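Local coordinates for protein tyrosine aminotransferase (Leishmania infantum, PDB 4IX8) that probably transfers the amino group of L-tyrosine to 2-oxoglutarate, using pyridoxal 5'-phosphate as cofactor, at residues Lys212-Asn218 with Ile244-Glu250; Pro273-Gly279 with Trp293-Pro299; Val353-Leu357 with Leu428-Asp433; Lys396-Glu401 with Glu437-His442. All coordinates share one frame; numbering follows the deposited sequence.

How the contacts relate
Contacts 1 and 2 are adjacent parts of the mixed sheet of the large, cofactor-binding domain, with centres about 10 Å apart. Strand 246-249 of contact 1 lies beside strand 274-279 of contact 2, and Leu246 O and Leu275 N probably share a hydrogen bond. Contact 1 brings Asp249 close to the cofactor's pyridine nitrogen, while the first strand of contact 2 leads to the pyridoxal phosphate-bearing lysine at position 282. Contacts 3 and 4 lie on the opposite side of the chain's centre, their own centres about 14 Å apart, and share helix 425-442. Between contacts 1 and 3 the nearest atoms are about 18 Å apart; between contacts 2 and 4, about 30 Å.

Contact 1: residues Lys212-Asn218 with Ile244-Glu250; sequences KAFVIIN and IPLISDE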
loop_
_atom_site.group_PDB
_atom_site.type_symbol
_atom_site.label_atom_id
_atom_site.label_comp_id
_atom_site.label_asym_id
_atom_site.label_seq_id
_atom_site.Cartn_x
_atom_site.Cartn_y
_atom_site.Cartn_z
ATOM N N LYS A 212 -23.202 2.235 7.535
ATOM C CA LYS A 212 -22.855 1.046 6.753
ATOM C C LYS A 212 -22.051 -0.020 7.471
ATOM O O LYS A 212 -21.918 -1.122 6.962
ATOM C CB LYS A 212 -22.087 1.448 5.484
ATOM C CG LYS A 212 -22.925 2.295 4.541
ATOM C CD LYS A 212 -24.132 1.542 3.974
ATOM C CE LYS A 212 -25.315 2.472 3.718
ATOM N NZ LYS A 212 -25.199 3.208 2.437
ATOM N N ALA A 213 -21.495 0.289 8.635
ATOM C CA ALA A 213 -20.673 -0.676 9.341
ATOM C C ALA A 213 -20.458 -0.253 10.787
ATOM O O ALA A 213 -20.676 0.892 11.153
ATOM C CB ALA A 213 -19.317 -0.847 8.624
ATOM N N PHE A 214 -20.072 -1.223 11.599
ATOM C CA PHE A 214 -19.660 -1.025 12.977
ATOM C C PHE A 214 -18.229 -1.535 13.079
ATOM O O PHE A 214 -17.983 -2.693 12.793
ATOM C CB PHE A 214 -20.553 -1.797 13.914
ATOM C CG PHE A 214 -20.435 -1.398 15.345
ATOM C CD1 PHE A 214 -19.575 -2.065 16.189
ATOM C CD2 PHE A 214 -21.223 -0.400 15.864
ATOM C CE1 PHE A 214 -19.469 -1.704 17.535
ATOM C CE2 PHE A 214 -21.134 -0.050 17.192
ATOM C CZ PHE A 214 -20.256 -0.708 18.032
ATOM N N VAL A 215 -17.292 -0.672 13.451
ATOM C CA VAL A 215 -15.900 -1.057 13.558
ATOM C C VAL A 215 -15.502 -1.258 15.018
ATOM O O VAL A 215 -15.772 -0.386 15.846
ATOM C CB VAL A 215 -14.958 -0.011 12.974
ATOM C CG1 VAL A 215 -13.528 -0.450 13.194
ATOM C CG2 VAL A 215 -15.223 0.224 11.486
ATOM N N ILE A 216 -14.870 -2.399 15.330
ATOM C CA ILE A 216 -14.224 -2.560 16.615
ATOM C C ILE A 216 -12.755 -2.865 16.423
ATOM O O ILE A 216 -12.329 -3.320 15.345
ATOM C CB ILE A 216 -14.854 -3.658 17.490
ATOM C CG1 ILE A 216 -14.702 -5.018 16.860
ATOM C CG2 ILE A 216 -16.316 -3.322 17.813
ATOM C CD1 ILE A 216 -15.169 -6.141 17.755
ATOM N N ILE A 217 -11.974 -2.520 17.448
ATOM C CA ILE A 217 -10.580 -2.875 17.537
ATOM C C ILE A 217 -10.371 -3.709 18.789
ATOM O O ILE A 217 -10.522 -3.222 19.891
ATOM C CB ILE A 217 -9.661 -1.635 17.562
ATOM C CG1 ILE A 217 -9.964 -0.688 16.380
ATOM C CG2 ILE A 217 -8.224 -2.101 17.493
ATOM C CD1 ILE A 217 -9.180 0.608 16.388
ATOM N N ASN A 218 -10.010 -4.962 18.612
ATOM C CA ASN A 218 -9.918 -5.869 19.729
ATOM C C ASN A 218 -8.896 -6.981 19.493
ATOM O O ASN A 218 -9.097 -7.806 18.641
ATOM C CB ASN A 218 -11.263 -6.496 20.003
ATOM C CG ASN A 218 -11.196 -7.454 21.180
ATOM O OD1 ASN A 218 -10.860 -7.056 22.286
ATOM N ND2 ASN A 218 -11.467 -8.715 20.934
ATOM N N ILE A 244 -26.155 -4.167 10.265
ATOM C CA ILE A 244 -24.941 -3.669 9.660
ATOM C C ILE A 244 -23.843 -4.675 9.912
ATOM O O ILE A 244 -23.841 -5.323 10.963
ATOM C CB ILE A 244 -24.552 -2.316 10.243
ATOM C CG1 ILE A 244 -24.557 -2.381 11.777
ATOM C CG2 ILE A 244 -25.530 -1.234 9.762
ATOM C CD1 ILE A 244 -24.100 -1.086 12.446
ATOM N N PRO A 245 -22.890 -4.797 8.975
ATOM C CA PRO A 245 -21.747 -5.701 9.110
ATOM C C PRO A 245 -20.770 -5.234 10.179
ATOM O O PRO A 245 -20.725 -4.048 10.485
ATOM C CB PRO A 245 -21.087 -5.645 7.739
ATOM C CG PRO A 245 -21.456 -4.291 7.230
ATOM C CD PRO A 245 -22.867 -4.083 7.696
ATOM N N LEU A 246 -20.030 -6.178 10.742
ATOM C CA LEU A 246 -19.069 -5.910 11.779
ATOM C C LEU A 246 -17.662 -6.062 11.262
ATOM O O LEU A 246 -17.292 -7.140 10.769
ATOM C CB LEU A 246 -19.312 -6.867 12.945
ATOM C CG LEU A 246 -18.355 -6.826 14.138
ATOM C CD1 LEU A 246 -18.336 -5.458 14.787
ATOM C CD2 LEU A 246 -18.750 -7.888 15.209
ATOM N N ILE A 247 -16.867 -4.993 11.383
ATOM C CA ILE A 247 -15.454 -5.022 11.009
ATOM C C ILE A 247 -14.621 -5.039 12.296
ATOM O O ILE A 247 -14.765 -4.161 13.124
ATOM C CB ILE A 247 -15.054 -3.799 10.165
ATOM C CG1 ILE A 247 -15.940 -3.704 8.923
ATOM C CG2 ILE A 247 -13.584 -3.844 9.819
ATOM C CD1 ILE A 247 -15.749 -2.449 8.131
ATOM N N SER A 248 -13.759 -6.033 12.448
ATOM C CA SER A 248 -13.021 -6.237 13.677
ATOM C C SER A 248 -11.555 -6.294 13.399
ATOM O O SER A 248 -11.086 -7.220 12.733
ATOM C CB SER A 248 -13.460 -7.525 14.340
ATOM O OG SER A 248 -12.817 -7.718 15.569
ATOM N N ASP A 249 -10.828 -5.309 13.918
ATOM C CA ASP A 249 -9.375 -5.253 13.782
ATOM C C ASP A 249 -8.727 -6.100 14.878
ATOM O O ASP A 249 -8.628 -5.677 16.014
ATOM C CB ASP A 249 -8.900 -3.818 13.851
ATOM C CG ASP A 249 -7.448 -3.661 13.447
ATOM O OD1 ASP A 249 -6.661 -4.619 13.666
ATOM O OD2 ASP A 249 -7.098 -2.559 12.954
ATOM N N GLU A 250 -8.314 -7.306 14.506
ATOM C CA GLU A 250 -7.838 -8.295 15.448
ATOM C C GLU A 250 -6.361 -8.553 15.206
ATOM O O GLU A 250 -5.833 -9.667 15.351
ATOM C CB GLU A 250 -8.711 -9.558 15.323
ATOM C CG GLU A 250 -10.179 -9.227 15.730
ATOM C CD GLU A 250 -11.106 -10.442 15.776
ATOM O OE1 GLU A 250 -10.645 -11.569 15.487
ATOM O OE2 GLU A 250 -12.286 -10.250 16.161
HETATM O O HOH W 1 -12.675 -9.695 18.883
#
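Ile244 opens the second segment by laying CD1 against CB of Phe214, 3.9 Å away; its CG1 stands between backbone N and carbonyl carbon (chi1 50°), which turns that branch to the neighbouring strand. Pro245 abuts the carbonyl of Lys212, and its own O receives Phe214 N at 3.1 Å. Leu246 runs alongside Phe214 on the same face, and Leu246 CD1 comes to the ring edge, 3.9 Å from Phe214 CD1; the face also packs on helix 229-242. That helix connects the two strands, and strand 211-217, helix 229-242 and strand 246-249 form the parallel beta-alpha-beta unit of a fold type I aminotransferase. Ile247 points to the other face, where CD1 meets Ala213 CB at 3.9 Å, while its N and O bond Phe214 O and Ile216 N. Ser248 OG touches Ile216 CG1 at 3.5 Å and donates to Glu250 OE2 at 2.7 Å. Asp249 lies beside Ile217, pointing the same way; its OD2 is hydrogen-bonded to Tyr174 OH and sits near the pyridine nitrogen of the cofactor-lysine at position 282, as in related aminotransferases. Glu250 OE2 takes a water that Asn218 ND2 also binds, 2.6 Å from ND2, whereas Glu250 OE1 pairs with Ser264.

Contact 2: residues Pro273-Gly279 with Trp293-Pro299; sequences PRLILGG and WSILIDP
Ile276 O receives the N-H of Ile295 at 2.8 Å, in the carbonyl plane, and CA of Ser294 comes to the same oxygen at 3.2 Å. Reciprocal bonds join Ile276 N to Ile295 O, and matching pairs link Arg274 with Ile297 and Gly278 with Trp293, so strands 274-279 and 292-297 run antiparallel as neighbours in the large-domain sheet. At the Gly278 end, Trp293 has CG placed between its backbone N and carbonyl carbon (chi1 56°), which folds the indole back over the neighbouring strand. Gly279 CA then lies over the six-membered ring, 3.4 Å from its centroid and 9° off the normal, a CH-pi contact; lacking a side chain, Gly278 leaves the indole room. On this sheet face Ile276 CD1 meets Ile297 CD1 at 3.8 Å. Arg274 bends at chi2 and chi3, bringing its guanidinium over Ile297 CG2, 3.6 Å from NH2; NH1 and NE bond the carbonyls of Val265 and Val272. The other face carries Leu277 CD2 against Ser294 CB, 3.6 Å apart, beneath helix 145-157. The chemistry implies division of labour: backbone amides pair the strands, indole and isoleucines pack one face, leucines the other, and main-chain oxygens take up Arg274 NE and NH1.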
loop_
_atom_site.group_PDB
_atom_site.type_symbol
_atom_site.label_atom_id
_atom_site.label_comp_id
_atom_site.label_asym_id
_atom_site.label_seq_id
_atom_site.Cartn_x
_atom_site.Cartn_y
_atom_site.Cartn_z
ATOM N N PRO A 273 -22.708 -10.752 9.162
ATOM C CA PRO A 273 -21.460 -10.757 8.389
ATOM C C PRO A 273 -20.324 -10.051 9.154
ATOM O O PRO A 273 -20.550 -8.959 9.641
ATOM C CB PRO A 273 -21.814 -9.959 7.134
ATOM C CG PRO A 273 -23.273 -9.736 7.183
ATOM C CD PRO A 273 -23.693 -9.820 8.593
ATOM N N ARG A 274 -19.141 -10.637 9.201
ATOM C CA ARG A 274 -17.999 -10.079 9.922
ATOM C C ARG A 274 -16.781 -10.035 9.036
ATOM O O ARG A 274 -16.454 -11.030 8.405
ATOM C CB ARG A 274 -17.675 -10.929 11.135
ATOM C CG ARG A 274 -18.650 -10.809 12.252
ATOM C CD ARG A 274 -18.824 -12.124 12.972
ATOM N NE ARG A 274 -19.589 -13.092 12.177
ATOM C CZ ARG A 274 -19.452 -14.419 12.267
ATOM N NH1 ARG A 274 -18.563 -14.965 13.088
ATOM N NH2 ARG A 274 -20.192 -15.209 11.523
ATOM N N LEU A 275 -16.066 -8.917 9.041
ATOM C CA LEU A 275 -14.791 -8.834 8.314
ATOM C C LEU A 275 -13.647 -8.634 9.329
ATOM O O LEU A 275 -13.555 -7.624 10.023
ATOM C CB LEU A 275 -14.819 -7.701 7.288
ATOM C CG LEU A 275 -13.621 -7.574 6.357
ATOM C CD1 LEU A 275 -13.643 -8.660 5.311
ATOM C CD2 LEU A 275 -13.511 -6.159 5.730
ATOM N N ILE A 276 -12.790 -9.624 9.421
ATOM C CA ILE A 276 -11.699 -9.630 10.375
ATOM C C ILE A 276 -10.443 -9.150 9.691
ATOM O O ILE A 276 -10.094 -9.664 8.643
ATOM C CB ILE A 276 -11.486 -11.012 10.912
ATOM C CG1 ILE A 276 -12.761 -11.474 11.599
ATOM C CG2 ILE A 276 -10.324 -11.041 11.867
ATOM C CD1 ILE A 276 -12.718 -12.854 12.064
ATOM N N LEU A 277 -9.774 -8.167 10.289
ATOM C CA LEU A 277 -8.494 -7.644 9.788
ATOM C C LEU A 277 -7.423 -8.141 10.740
ATOM O O LEU A 277 -7.609 -8.098 11.946
ATOM C CB LEU A 277 -8.500 -6.116 9.717
ATOM C CG LEU A 277 -9.800 -5.526 9.138
ATOM C CD1 LEU A 277 -9.710 -4.029 9.003
ATOM C CD2 LEU A 277 -10.110 -6.152 7.775
ATOM N N GLY A 278 -6.313 -8.642 10.201
ATOM C CA GLY A 278 -5.251 -9.198 11.012
ATOM C C GLY A 278 -4.014 -9.333 10.172
ATOM O O GLY A 278 -4.014 -8.880 9.027
ATOM N N GLY A 279 -2.960 -9.912 10.745
ATOM C CA GLY A 279 -1.704 -10.073 10.052
ATOM C C GLY A 279 -0.579 -10.410 11.019
ATOM O O GLY A 279 -0.819 -10.725 12.198
ATOM N N TRP A 293 -4.073 -9.065 6.095
ATOM C CA TRP A 293 -5.164 -9.710 5.420
ATOM C C TRP A 293 -6.513 -9.333 5.970
ATOM O O TRP A 293 -6.598 -8.776 7.054
ATOM C CB TRP A 293 -5.011 -11.213 5.531
ATOM C CG TRP A 293 -4.887 -11.778 6.972
ATOM C CD1 TRP A 293 -5.886 -11.916 7.898
ATOM C CD2 TRP A 293 -3.705 -12.333 7.588
ATOM N NE1 TRP A 293 -5.388 -12.479 9.060
ATOM C CE2 TRP A 293 -4.063 -12.761 8.887
ATOM C CE3 TRP A 293 -2.392 -12.499 7.171
ATOM C CZ2 TRP A 293 -3.144 -13.315 9.779
ATOM C CZ3 TRP A 293 -1.470 -13.077 8.074
ATOM C CH2 TRP A 293 -1.857 -13.471 9.346
ATOM N N SER A 294 -7.563 -9.684 5.227
ATOM C CA SER A 294 -8.929 -9.564 5.687
ATOM C C SER A 294 -9.601 -10.917 5.437
ATOM O O SER A 294 -9.329 -11.581 4.436
ATOM C CB SER A 294 -9.682 -8.411 4.970
ATOM O OG SER A 294 -9.951 -8.755 3.613
ATOM N N ILE A 295 -10.476 -11.307 6.359
ATOM C CA ILE A 295 -11.237 -12.556 6.274
ATOM C C ILE A 295 -12.717 -12.274 6.449
ATOM O O ILE A 295 -13.134 -11.851 7.528
ATOM C CB ILE A 295 -10.852 -13.544 7.368
ATOM C CG1 ILE A 295 -9.338 -13.754 7.399
ATOM C CG2 ILE A 295 -11.584 -14.878 7.190
ATOM C CD1 ILE A 295 -8.859 -14.567 8.569
ATOM N N LEU A 296 -13.515 -12.577 5.420
ATOM C CA LEU A 296 -14.959 -12.381 5.495
ATOM C C LEU A 296 -15.629 -13.669 5.947
ATOM O O LEU A 296 -15.364 -14.717 5.393
ATOM C CB LEU A 296 -15.525 -11.955 4.134
ATOM C CG LEU A 296 -17.059 -11.738 4.117
ATOM C CD1 LEU A 296 -17.442 -10.553 4.916
ATOM C CD2 LEU A 296 -17.541 -11.581 2.716
ATOM N N ILE A 297 -16.468 -13.582 6.971
ATOM C CA ILE A 297 -17.259 -14.709 7.454
ATOM C C ILE A 297 -18.724 -14.319 7.344
ATOM O O ILE A 297 -19.209 -13.408 8.029
ATOM C CB ILE A 297 -16.913 -15.080 8.892
ATOM C CG1 ILE A 297 -15.396 -15.308 9.032
ATOM C CG2 ILE A 297 -17.653 -16.352 9.317
ATOM C CD1 ILE A 297 -14.909 -15.451 10.473
ATOM N N ASP A 298 -19.413 -15.011 6.450
ATOM C CA ASP A 298 -20.734 -14.627 5.975
ATOM C C ASP A 298 -21.481 -15.906 5.610
ATOM O O ASP A 298 -21.512 -16.308 4.453
ATOM C CB ASP A 298 -20.539 -13.683 4.785
ATOM C CG ASP A 298 -21.842 -13.293 4.100
ATOM O OD1 ASP A 298 -22.908 -13.305 4.788
ATOM O OD2 ASP A 298 -21.771 -12.951 2.887
ATOM N N PRO A 299 -22.010 -16.605 6.616
ATOM C CA PRO A 299 -22.585 -17.937 6.376
ATOM C C PRO A 299 -23.813 -17.965 5.488
ATOM O O PRO A 299 -23.993 -18.966 4.829
ATOM C CB PRO A 299 -22.935 -18.426 7.784
ATOM C CG PRO A 299 -21.968 -17.702 8.658
ATOM C CD PRO A 299 -21.843 -16.333 8.057
#

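Contact 3: residues Val353-Leu357 with Leu428-Asp433; sequences VYARL and LNEAVD
Arg356 spans the contact with two terminal nitrogens, each meeting a different acceptor one helical turn apart. NH2 donates to Asp433 OD1 at 2.6 Å in a salt bridge (154° at the hydrogen), and that oxygen is met nearly along its C-O bond although the guanidinium and carboxylate planes stand 56° apart. NH1 goes to Asn429 OD1, also 2.6 Å away, but the bond is bent and weak; here the guanidinium and amide are nearly coplanar. A sharp bend at chi3 (29°) turns the arginine head toward both. Val432 CG1 covers one guanidinium face, 3.8 Å from NH2, leaving the polar edge to the two acceptors. The amide oxygen of Asn429 also touches Val353 CG1 at 3.4 Å. Beside these polar groups the contact is apolar: Val353 CG1 packs on Leu428 CB at 3.7 Å, and Val432 CG1 on Leu357 CD2 at 3.9 Å. Tyr354 crosses Leu428 at about a right angle, Tyr354 OH 3.6 Å from Leu428 CD2, and the hydroxyl is satisfied by Thr420 O. The arrangement is helix-on-helix packing, the C-terminal part of helix 337-355 and the residues that follow it against helix 425-442, in the small C-terminal domain of a fold type I enzyme.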
loop_
_atom_site.group_PDB
_atom_site.type_symbol
_atom_site.label_atom_id
_atom_site.label_comp_id
_atom_site.label_asym_id
_atom_site.label_seq_id
_atom_site.Cartn_x
_atom_site.Cartn_y
_atom_site.Cartn_z
ATOM N N VAL A 353 5.811 -1.264 35.070
ATOM C CA VAL A 353 6.488 0.022 35.274
ATOM C C VAL A 353 5.476 1.190 35.253
ATOM O O VAL A 353 5.600 2.113 36.067
ATOM C CB VAL A 353 7.594 0.256 34.216
ATOM C CG1 VAL A 353 8.259 1.618 34.389
ATOM C CG2 VAL A 353 8.644 -0.870 34.298
ATOM N N TYR A 354 4.460 1.142 34.392
ATOM C CA TYR A 354 3.479 2.236 34.368
ATOM C C TYR A 354 2.619 2.230 35.633
ATOM O O TYR A 354 2.177 3.282 36.102
ATOM C CB TYR A 354 2.598 2.149 33.135
ATOM C CG TYR A 354 3.328 2.668 31.900
ATOM C CD1 TYR A 354 3.666 4.007 31.772
ATOM C CD2 TYR A 354 3.732 1.793 30.896
ATOM C CE1 TYR A 354 4.355 4.468 30.640
ATOM C CE2 TYR A 354 4.428 2.241 29.770
ATOM C CZ TYR A 354 4.742 3.572 29.653
ATOM O OH TYR A 354 5.411 4.008 28.526
ATOM N N ALA A 355 2.444 1.041 36.197
ATOM C CA ALA A 355 1.636 0.879 37.393
ATOM C C ALA A 355 2.231 1.730 38.499
ATOM O O ALA A 355 1.500 2.224 39.344
ATOM C CB ALA A 355 1.567 -0.589 37.814
ATOM N N ARG A 356 3.537 1.958 38.456
ATOM C CA ARG A 356 4.182 2.767 39.484
ATOM C C ARG A 356 3.598 4.169 39.537
ATOM O O ARG A 356 3.593 4.777 40.600
ATOM C CB ARG A 356 5.702 2.866 39.270
ATOM C CG ARG A 356 6.494 1.573 39.527
ATOM C CD ARG A 356 8.061 1.795 39.367
ATOM N NE ARG A 356 8.402 3.183 39.700
ATOM C CZ ARG A 356 9.186 3.975 38.984
ATOM N NH1 ARG A 356 9.818 3.525 37.914
ATOM N NH2 ARG A 356 9.362 5.227 39.364
ATOM N N LEU A 357 3.061 4.656 38.426
ATOM C CA LEU A 357 2.437 5.983 38.395
ATOM C C LEU A 357 1.233 6.099 39.343
ATOM O O LEU A 357 0.920 7.194 39.815
ATOM C CB LEU A 357 1.968 6.334 36.979
ATOM C CG LEU A 357 3.067 6.660 35.957
ATOM C CD1 LEU A 357 2.492 6.678 34.601
ATOM C CD2 LEU A 357 3.769 8.002 36.258
ATOM N N LEU A 428 11.559 2.809 30.244
ATOM C CA LEU A 428 10.275 3.138 30.857
ATOM C C LEU A 428 10.483 3.672 32.274
ATOM O O LEU A 428 9.963 4.728 32.618
ATOM C CB LEU A 428 9.375 1.911 30.868
ATOM C CG LEU A 428 9.116 1.340 29.483
ATOM C CD1 LEU A 428 8.115 0.201 29.580
ATOM C CD2 LEU A 428 8.600 2.411 28.481
ATOM N N ASN A 429 11.259 2.945 33.074
ATOM C CA ASN A 429 11.531 3.337 34.461
ATOM C C ASN A 429 12.085 4.745 34.574
ATOM O O ASN A 429 11.639 5.524 35.408
ATOM C CB ASN A 429 12.491 2.344 35.119
ATOM C CG ASN A 429 11.752 1.260 35.883
ATOM O OD1 ASN A 429 10.825 1.551 36.629
ATOM N ND2 ASN A 429 12.144 0.007 35.687
ATOM N N GLU A 430 13.046 5.073 33.727
ATOM C CA GLU A 430 13.586 6.414 33.712
ATOM C C GLU A 430 12.530 7.441 33.302
ATOM O O GLU A 430 12.465 8.528 33.862
ATOM C CB GLU A 430 14.764 6.501 32.752
ATOM C CG GLU A 430 15.520 7.816 32.859
ATOM C CD GLU A 430 16.776 7.862 31.991
ATOM O OE1 GLU A 430 17.071 6.874 31.273
ATOM O OE2 GLU A 430 17.505 8.873 32.078
ATOM N N ALA A 431 11.662 7.081 32.371
ATOM C CA ALA A 431 10.713 8.048 31.837
ATOM C C ALA A 431 9.587 8.306 32.851
ATOM O O ALA A 431 9.111 9.437 33.011
ATOM C CB ALA A 431 10.154 7.565 30.526
ATOM N N VAL A 432 9.153 7.242 33.513
ATOM C CA VAL A 432 8.159 7.338 34.576
ATOM C C VAL A 432 8.643 8.211 35.721
ATOM O O VAL A 432 7.840 8.935 36.315
ATOM C CB VAL A 432 7.782 5.942 35.101
ATOM C CG1 VAL A 432 7.079 6.017 36.451
ATOM C CG2 VAL A 432 6.906 5.224 34.070
ATOM N N ASP A 433 9.936 8.130 36.057
ATOM C CA ASP A 433 10.477 8.974 37.126
ATOM C C ASP A 433 10.295 10.443 36.746
ATOM O O ASP A 433 9.887 11.255 37.572
ATOM C CB ASP A 433 11.981 8.701 37.393
ATOM C CG ASP A 433 12.258 7.321 38.006
ATOM O OD1 ASP A 433 11.335 6.720 38.571
ATOM O OD2 ASP A 433 13.409 6.827 37.923
#

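Contact 4: residues Lys396-Glu401 with Glu437-His442; sequences KLLDEE and EFCERH
Phe438 is the knob of the contact, its ring held among Lys396, Leu397, Glu400 and Glu401. With CG anti to N (chi1 169°) the ring reaches across to helix 390-401, where Leu397 CA lies over one face, 4.0 Å from the centroid, and Leu397 CD1 is 4.0 Å from Phe438 CG. His442 CD2 covers the opposite face, and Glu400 OE1 comes to the ring edge, 3.6 Å from CE1. This is the close-fitting, buried part; the outer side is polar and more open, built round the exposed Arg441. Glu400 OE1 is gripped three times: by Arg441 NE and NH2, the latter at 3.0 Å, and by His442 NE2 at 3.0 Å (162° at the hydrogen), nearly in the imidazole plane. Arg441 NH2 also binds Glu401 OE2 at 2.8 Å, while NH1 makes a longer salt bridge to Glu437 OE2 within the same helix. Arg441 probably offsets only part of this negative charge; Glu401 OE2 and Glu437 OE2, 2.8 Å apart, plausibly share a proton. His442 ND1 and Lys396 NZ both reach Asp386. The segment axes cross at 107°, Phe393 meets Phe438 edge-to-face, and Leu397 packs on strand 403-407, so helix 425-442 closes over helix 390-401 beside the small-domain sheet.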
loop_
_atom_site.group_PDB
_atom_site.type_symbol
_atom_site.label_atom_id
_atom_site.label_comp_id
_atom_site.label_asym_id
_atom_site.label_seq_id
_atom_site.Cartn_x
_atom_site.Cartn_y
_atom_site.Cartn_z
ATOM N N LYS A 396 4.333 20.344 27.441
ATOM C CA LYS A 396 5.140 20.776 28.570
ATOM C C LYS A 396 6.036 19.649 29.075
ATOM O O LYS A 396 7.181 19.884 29.469
ATOM C CB LYS A 396 4.240 21.267 29.704
ATOM C CG LYS A 396 3.304 22.406 29.338
ATOM C CD LYS A 396 3.871 23.747 29.776
ATOM C CE LYS A 396 2.823 24.849 29.736
ATOM N NZ LYS A 396 2.156 25.005 31.071
ATOM N N LEU A 397 5.513 18.424 29.033
ATOM C CA LEU A 397 6.289 17.266 29.457
ATOM C C LEU A 397 7.521 17.126 28.567
ATOM O O LEU A 397 8.640 16.933 29.056
ATOM C CB LEU A 397 5.453 15.981 29.396
ATOM C CG LEU A 397 6.291 14.706 29.583
ATOM C CD1 LEU A 397 6.975 14.709 30.957
ATOM C CD2 LEU A 397 5.454 13.461 29.395
ATOM N N LEU A 398 7.293 17.285 27.264
ATOM C CA LEU A 398 8.332 17.149 26.259
ATOM C C LEU A 398 9.353 18.268 26.396
ATOM O O LEU A 398 10.571 18.033 26.423
ATOM C CB LEU A 398 7.699 17.170 24.867
ATOM C CG LEU A 398 8.642 17.213 23.663
ATOM C CD1 LEU A 398 9.362 15.883 23.481
ATOM C CD2 LEU A 398 7.841 17.567 22.430
ATOM N N ASP A 399 8.849 19.475 26.603
ATOM C CA ASP A 399 9.714 20.627 26.686
ATOM C C ASP A 399 10.557 20.589 27.938
ATOM O O ASP A 399 11.708 20.996 27.901
ATOM C CB ASP A 399 8.886 21.912 26.648
ATOM C CG ASP A 399 9.744 23.144 26.664
ATOM O OD1 ASP A 399 10.630 23.262 25.795
ATOM O OD2 ASP A 399 9.548 23.986 27.557
ATOM N N GLU A 400 10.012 20.072 29.034
ATOM C CA GLU A 400 10.710 20.119 30.325
ATOM C C GLU A 400 11.522 18.864 30.652
ATOM O O GLU A 400 12.534 18.958 31.293
ATOM C CB GLU A 400 9.701 20.358 31.431
ATOM C CG GLU A 400 8.994 21.680 31.316
ATOM C CD GLU A 400 7.992 21.883 32.435
ATOM O OE1 GLU A 400 8.192 21.294 33.524
ATOM O OE2 GLU A 400 7.009 22.627 32.225
ATOM N N GLU A 401 11.074 17.699 30.188
ATOM C CA GLU A 401 11.687 16.424 30.565
ATOM C C GLU A 401 12.119 15.583 29.355
ATOM O O GLU A 401 12.678 14.504 29.519
ATOM C CB GLU A 401 10.713 15.623 31.425
ATOM C CG GLU A 401 10.263 16.337 32.694
ATOM C CD GLU A 401 11.321 16.330 33.746
ATOM O OE1 GLU A 401 12.133 15.384 33.748
ATOM O OE2 GLU A 401 11.346 17.271 34.569
ATOM N N GLU A 437 8.102 13.332 38.727
ATOM C CA GLU A 437 8.695 14.601 39.076
ATOM C C GLU A 437 7.947 15.726 38.372
ATOM O O GLU A 437 7.687 16.769 38.948
ATOM C CB GLU A 437 10.164 14.577 38.701
ATOM C CG GLU A 437 10.882 15.881 38.784
ATOM C CD GLU A 437 12.164 15.791 38.006
ATOM O OE1 GLU A 437 12.930 14.843 38.292
ATOM O OE2 GLU A 437 12.370 16.614 37.080
ATOM N N PHE A 438 7.576 15.496 37.125
ATOM C CA PHE A 438 6.926 16.529 36.338
ATOM C C PHE A 438 5.554 16.897 36.911
ATOM O O PHE A 438 5.185 18.073 37.001
ATOM C CB PHE A 438 6.784 16.051 34.907
ATOM C CG PHE A 438 5.912 16.918 34.064
ATOM C CD1 PHE A 438 6.405 18.072 33.508
ATOM C CD2 PHE A 438 4.624 16.573 33.816
ATOM C CE1 PHE A 438 5.625 18.862 32.725
ATOM C CE2 PHE A 438 3.837 17.367 33.024
ATOM C CZ PHE A 438 4.343 18.516 32.488
ATOM N N CYS A 439 4.807 15.882 37.319
ATOM C CA CYS A 439 3.485 16.105 37.874
ATOM C C CYS A 439 3.541 16.892 39.198
ATOM O O CYS A 439 2.790 17.856 39.382
ATOM C CB CYS A 439 2.781 14.769 38.081
ATOM S SG CYS A 439 2.180 14.063 36.585
ATOM N N GLU A 440 4.427 16.481 40.105
ATOM C CA GLU A 440 4.523 17.123 41.423
ATOM C C GLU A 440 4.813 18.603 41.270
ATOM O O GLU A 440 4.251 19.444 41.970
ATOM C CB GLU A 440 5.611 16.476 42.285
ATOM C CG GLU A 440 5.392 14.996 42.569
ATOM C CD GLU A 440 4.384 14.722 43.682
ATOM O OE1 GLU A 440 3.682 15.662 44.126
ATOM O OE2 GLU A 440 4.306 13.544 44.105
ATOM N N ARG A 441 5.673 18.909 40.320
ATOM C CA ARG A 441 6.056 20.270 40.049
ATOM C C ARG A 441 4.894 21.145 39.560
ATOM O O ARG A 441 4.808 22.312 39.942
ATOM C CB ARG A 441 7.182 20.259 39.026
ATOM C CG ARG A 441 7.616 21.619 38.571
ATOM C CD ARG A 441 8.933 21.544 37.816
ATOM N NE ARG A 441 8.799 20.767 36.579
ATOM C CZ ARG A 441 9.393 19.595 36.340
ATOM N NH1 ARG A 441 10.192 19.022 37.239
ATOM N NH2 ARG A 441 9.189 18.993 35.183
ATOM N N HIS A 442 3.998 20.590 38.740
ATOM C CA HIS A 442 2.894 21.373 38.180
ATOM C C HIS A 442 1.583 21.324 38.998
ATOM O O HIS A 442 0.634 22.045 38.700
ATOM C CB HIS A 442 2.618 20.914 36.750
ATOM C CG HIS A 442 3.653 21.361 35.763
ATOM N ND1 HIS A 442 3.544 22.539 35.052
ATOM C CD2 HIS A 442 4.804 20.781 35.343
ATOM C CE1 HIS A 442 4.582 22.669 34.250
ATOM N NE2 HIS A 442 5.367 21.616 34.409
#